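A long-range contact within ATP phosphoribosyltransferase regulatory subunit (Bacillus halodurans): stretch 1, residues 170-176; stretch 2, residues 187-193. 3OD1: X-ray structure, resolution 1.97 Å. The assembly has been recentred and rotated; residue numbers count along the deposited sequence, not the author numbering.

Stretch 1 (170-176) YVNALLM
Stretch 2, residues 187-193: RLRRFLY

Both stretches are helical, with phi between -69° and -54° and psi between -54° and -35°, the shallowest psi at Arg189, and each belongs to a longer helix. Their axes run roughly antiparallel, at 140° between N-to-C directions, and approach to 10.8 Å. In the register, Leu175 lies across from Leu188, their CA atoms 7.5 Å apart. Bonds from N to the O four residues earlier, such as Leu175 N to Val171 O (2.9 Å) and Tyr193 N to Arg189 O (2.8 Å), hold the helical turns.

Val171 and Leu175, one turn apart, point their CA-to-CB bonds toward the second helix, as Leu188 and Leu192 do toward the first, so branched aliphatic chains fill the gap between the axes. Val171 (chi1 t) places CG1 4.0 Å from CD1 of Leu192 (m, t). Leu175, with chi1 -92° and chi2 30°, both between wells, brings CG to 4.1 Å from CB of Leu188 (m, t) and CD2 to 4.4 Å from Leu192 CD1.

The CA-to-CB bond of Arg189 points sideways, but the end of the side chain comes nearer, and its length lets it serve two chemistries. Its chi angles are -134°, -170°, -34° and -85°; the aliphatic CG of Arg189 lies 4.2 Å from Leu175 CD2 and 4.3 Å from Val171 CG1. Asn172 (chi1 m, chi2 -2°) also starts with a sideways CA-to-CB bond and ends nearer, offering an uncharged amide oxygen to the guanidinium: NH1 of Arg189 donates to OD1 of Asn172 at 2.6 Å, a weak hydrogen bond because its N-H...O angle is only 116°.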

ATOM      1  N   TYR B 170      27.512  20.942  13.763  1.00 39.06           N
ATOM      2  CA  TYR B 170      27.647  22.005  14.745  1.00 42.75           C
ATOM      3  C   TYR B 170      27.688  21.439  16.170  1.00 43.67           C
ATOM      4  O   TYR B 170      28.609  21.732  16.940  1.00 45.45           O
ATOM      5  CB  TYR B 170      26.546  23.055  14.604  1.00 44.49           C
ATOM      6  CG  TYR B 170      26.730  24.183  15.590  1.00 47.67           C
ATOM      7  CD1 TYR B 170      27.559  25.257  15.292  1.00 52.77           C
ATOM      8  CD2 TYR B 170      26.110  24.155  16.834  1.00 47.16           C
ATOM      9  CE1 TYR B 170      27.755  26.292  16.194  1.00 52.12           C
ATOM     10  CE2 TYR B 170      26.301  25.193  17.756  1.00 45.36           C
ATOM     11  CZ  TYR B 170      27.128  26.255  17.421  1.00 49.15           C
ATOM     12  OH  TYR B 170      27.326  27.285  18.309  1.00 54.22           O
ATOM     13  N   VAL B 171      26.688  20.631  16.513  1.00 42.55           N
ATOM     14  CA  VAL B 171      26.612  20.002  17.829  1.00 42.29           C
ATOM     15  C   VAL B 171      27.897  19.240  18.155  1.00 48.01           C
ATOM     16  O   VAL B 171      28.518  19.468  19.193  1.00 49.88           O
ATOM     17  CB  VAL B 171      25.405  19.033  17.930  1.00 52.12           C
ATOM     18  CG1 VAL B 171      25.417  18.293  19.262  1.00 51.95           C
ATOM     19  CG2 VAL B 171      24.103  19.791  17.761  1.00 53.01           C
ATOM     20  N   ASN B 172      28.302  18.337  17.267  1.00 42.95           N
ATOM     21  CA  ASN B 172      29.500  17.534  17.527  1.00 41.31           C
ATOM     22  C   ASN B 172      30.765  18.381  17.697  1.00 48.68           C
ATOM     23  O   ASN B 172      31.558  18.133  18.610  1.00 51.38           O
ATOM     24  CB  ASN B 172      29.691  16.454  16.457  1.00 43.83           C
ATOM     25  CG  ASN B 172      28.600  15.386  16.501  1.00 53.45           C
ATOM     26  OD1 ASN B 172      27.708  15.426  17.351  1.00 56.11           O
ATOM     27  ND2 ASN B 172      28.672  14.426  15.585  1.00 60.29           N
ATOM     28  N   ALA B 173      30.954  19.381  16.839  1.00 49.17           N
ATOM     29  CA  ALA B 173      32.145  20.235  16.941  1.00 52.14           C
ATOM     30  C   ALA B 173      32.210  20.952  18.284  1.00 52.06           C
ATOM     31  O   ALA B 173      33.268  21.002  18.921  1.00 58.88           O
ATOM     32  CB  ALA B 173      32.200  21.247  15.797  1.00 49.86           C
ATOM     33  N   LEU B 174      31.082  21.506  18.712  1.00 43.79           N
ATOM     34  CA  LEU B 174      31.027  22.233  19.972  1.00 50.74           C
ATOM     35  C   LEU B 174      31.262  21.315  21.165  1.00 55.97           C
ATOM     36  O   LEU B 174      32.107  21.600  22.016  1.00 57.34           O
ATOM     37  CB  LEU B 174      29.688  22.954  20.133  1.00 45.45           C
ATOM     38  CG  LEU B 174      29.512  23.701  21.461  1.00 45.42           C
ATOM     39  CD1 LEU B 174      30.633  24.745  21.686  1.00 41.99           C
ATOM     40  CD2 LEU B 174      28.132  24.349  21.542  1.00 47.26           C
ATOM     41  N   LEU B 175      30.510  20.221  21.231  1.00 41.71           N
ATOM     42  CA  LEU B 175      30.660  19.271  22.328  1.00 42.80           C
ATOM     43  C   LEU B 175      32.111  18.785  22.446  1.00 50.21           C
ATOM     44  O   LEU B 175      32.715  18.886  23.514  1.00 54.92           O
ATOM     45  CB  LEU B 175      29.704  18.091  22.152  1.00 43.56           C
ATOM     46  CG  LEU B 175      28.355  18.281  22.855  1.00 45.12           C
ATOM     47  CD1 LEU B 175      27.973  19.766  22.926  1.00 45.51           C
ATOM     48  CD2 LEU B 175      27.277  17.429  22.213  1.00 39.15           C
HETATM   49  N   MSE B 176      32.661  18.268  21.348  1.00 53.03           N
HETATM   50  CA  MSE B 176      34.051  17.803  21.326  1.00 58.97           C
HETATM   51  C   MSE B 176      35.026  18.878  21.774  1.00 68.37           C
HETATM   52  O   MSE B 176      35.865  18.650  22.655  1.00 63.76           O
HETATM   53  CB  MSE B 176      34.458  17.332  19.931  1.00 58.13           C
HETATM   54  CG  MSE B 176      34.007  15.928  19.608  1.00 65.10           C
HETATM   55 SE   MSE B 176      34.673  14.598  20.872  0.67 87.67          SE
HETATM   56  CE  MSE B 176      33.381  13.204  20.453  1.00112.27           C
ATOM     57  N   ARG B 187      27.588  11.580  26.341  1.00 54.42           N
ATOM     58  CA  ARG B 187      26.765  11.790  27.527  1.00 61.10           C
ATOM     59  C   ARG B 187      25.946  13.071  27.407  1.00 53.96           C
ATOM     60  O   ARG B 187      24.769  13.114  27.794  1.00 46.54           O
ATOM     61  CB  ARG B 187      27.646  11.835  28.784  1.00 73.64           C
ATOM     62  CG  ARG B 187      26.998  11.227  30.024  1.00 86.27           C
ATOM     63  CD  ARG B 187      28.031  10.887  31.098  1.00 94.71           C
ATOM     64  NE  ARG B 187      27.507   9.927  32.071  1.00102.00           N
ATOM     65  CZ  ARG B 187      27.588  10.069  33.392  1.00106.20           C
ATOM     66  NH1 ARG B 187      28.178  11.137  33.914  1.00105.31           N
ATOM     67  NH2 ARG B 187      27.079   9.139  34.194  1.00106.36           N
ATOM     68  N   LEU B 188      26.575  14.110  26.867  1.00 47.43           N
ATOM     69  CA  LEU B 188      25.898  15.377  26.592  1.00 46.93           C
ATOM     70  C   LEU B 188      24.872  15.241  25.460  1.00 47.64           C
ATOM     71  O   LEU B 188      23.742  15.709  25.585  1.00 48.15           O
ATOM     72  CB  LEU B 188      26.913  16.479  26.266  1.00 41.13           C
ATOM     73  CG  LEU B 188      27.549  17.189  27.466  1.00 54.07           C
ATOM     74  CD1 LEU B 188      28.778  18.008  27.053  1.00 58.87           C
ATOM     75  CD2 LEU B 188      26.524  18.064  28.171  1.00 55.25           C
ATOM     76  N   ARG B 189      25.274  14.597  24.363  1.00 43.88           N
ATOM     77  CA  ARG B 189      24.410  14.418  23.194  1.00 40.01           C
ATOM     78  C   ARG B 189      23.130  13.664  23.552  1.00 44.78           C
ATOM     79  O   ARG B 189      22.062  13.915  22.984  1.00 46.06           O
ATOM     80  CB  ARG B 189      25.153  13.649  22.096  1.00 49.48           C
ATOM     81  CG  ARG B 189      25.015  14.243  20.696  1.00 60.39           C
ATOM     82  CD  ARG B 189      25.575  13.301  19.629  1.00 66.39           C
ATOM     83  NE  ARG B 189      26.728  12.544  20.110  1.00 71.73           N
ATOM     84  CZ  ARG B 189      27.979  12.989  20.093  1.00 75.37           C
ATOM     85  NH1 ARG B 189      28.256  14.193  19.616  1.00 78.57           N
ATOM     86  NH2 ARG B 189      28.959  12.230  20.558  1.00 78.58           N
ATOM     87  N   ARG B 190      23.253  12.722  24.483  1.00 41.88           N
ATOM     88  CA  ARG B 190      22.124  11.926  24.946  1.00 47.14           C
ATOM     89  C   ARG B 190      21.057  12.809  25.592  1.00 46.13           C
ATOM     90  O   ARG B 190      19.863  12.633  25.339  1.00 43.60           O
ATOM     91  CB  ARG B 190      22.604  10.873  25.938  1.00 50.78           C
ATOM     92  CG  ARG B 190      21.487  10.160  26.668  1.00 52.61           C
ATOM     93  CD  ARG B 190      20.881   9.125  25.785  1.00 53.07           C
ATOM     94  NE  ARG B 190      21.909   8.258  25.224  1.00 54.85           N
ATOM     95  CZ  ARG B 190      21.655   7.283  24.360  1.00 55.87           C
ATOM     96  NH1 ARG B 190      20.402   7.064  23.964  1.00 48.23           N
ATOM     97  NH2 ARG B 190      22.650   6.535  23.893  1.00 50.12           N
ATOM     98  N   PHE B 191      21.486  13.768  26.412  1.00 40.93           N
ATOM     99  CA  PHE B 191      20.541  14.719  27.005  1.00 41.11           C
ATOM    100  C   PHE B 191      19.765  15.474  25.923  1.00 42.03           C
ATOM    101  O   PHE B 191      18.552  15.652  26.034  1.00 41.27           O
ATOM    102  CB  PHE B 191      21.242  15.704  27.943  1.00 48.53           C
ATOM    103  CG  PHE B 191      21.666  15.097  29.249  1.00 57.18           C
ATOM    104  CD1 PHE B 191      20.724  14.752  30.203  1.00 57.47           C
ATOM    105  CD2 PHE B 191      23.006  14.866  29.521  1.00 63.40           C
ATOM    106  CE1 PHE B 191      21.108  14.190  31.408  1.00 63.77           C
ATOM    107  CE2 PHE B 191      23.402  14.303  30.729  1.00 65.38           C
ATOM    108  CZ  PHE B 191      22.454  13.963  31.671  1.00 67.02           C
ATOM    109  N   LEU B 192      20.469  15.911  24.882  1.00 37.30           N
ATOM    110  CA  LEU B 192      19.841  16.642  23.778  1.00 40.02           C
ATOM    111  C   LEU B 192      18.893  15.738  23.007  1.00 42.76           C
ATOM    112  O   LEU B 192      17.773  16.123  22.680  1.00 40.69           O
ATOM    113  CB  LEU B 192      20.901  17.213  22.828  1.00 40.78           C
ATOM    114  CG  LEU B 192      21.872  18.221  23.456  1.00 42.60           C
ATOM    115  CD1 LEU B 192      23.053  18.502  22.533  1.00 44.81           C
ATOM    116  CD2 LEU B 192      21.141  19.512  23.815  1.00 46.81           C
ATOM    117  N   TYR B 193      19.355  14.531  22.717  1.00 38.55           N
ATOM    118  CA  TYR B 193      18.551  13.553  22.003  1.00 40.14           C
ATOM    119  C   TYR B 193      17.217  13.313  22.711  1.00 43.96           C
ATOM    120  O   TYR B 193      16.165  13.190  22.075  1.00 43.65           O
ATOM    121  CB  TYR B 193      19.347  12.255  21.893  1.00 41.59           C
ATOM    122  CG  TYR B 193      18.581  11.094  21.325  1.00 42.84           C
ATOM    123  CD1 TYR B 193      18.174  11.086  19.996  1.00 38.41           C
ATOM    124  CD2 TYR B 193      18.292   9.984  22.112  1.00 49.64           C
ATOM    125  CE1 TYR B 193      17.476  10.004  19.469  1.00 41.76           C
ATOM    126  CE2 TYR B 193      17.603   8.907  21.604  1.00 51.88           C
ATOM    127  CZ  TYR B 193      17.192   8.918  20.285  1.00 50.83           C
ATOM    128  OH  TYR B 193      16.507   7.833  19.786  1.00 52.46           O
TER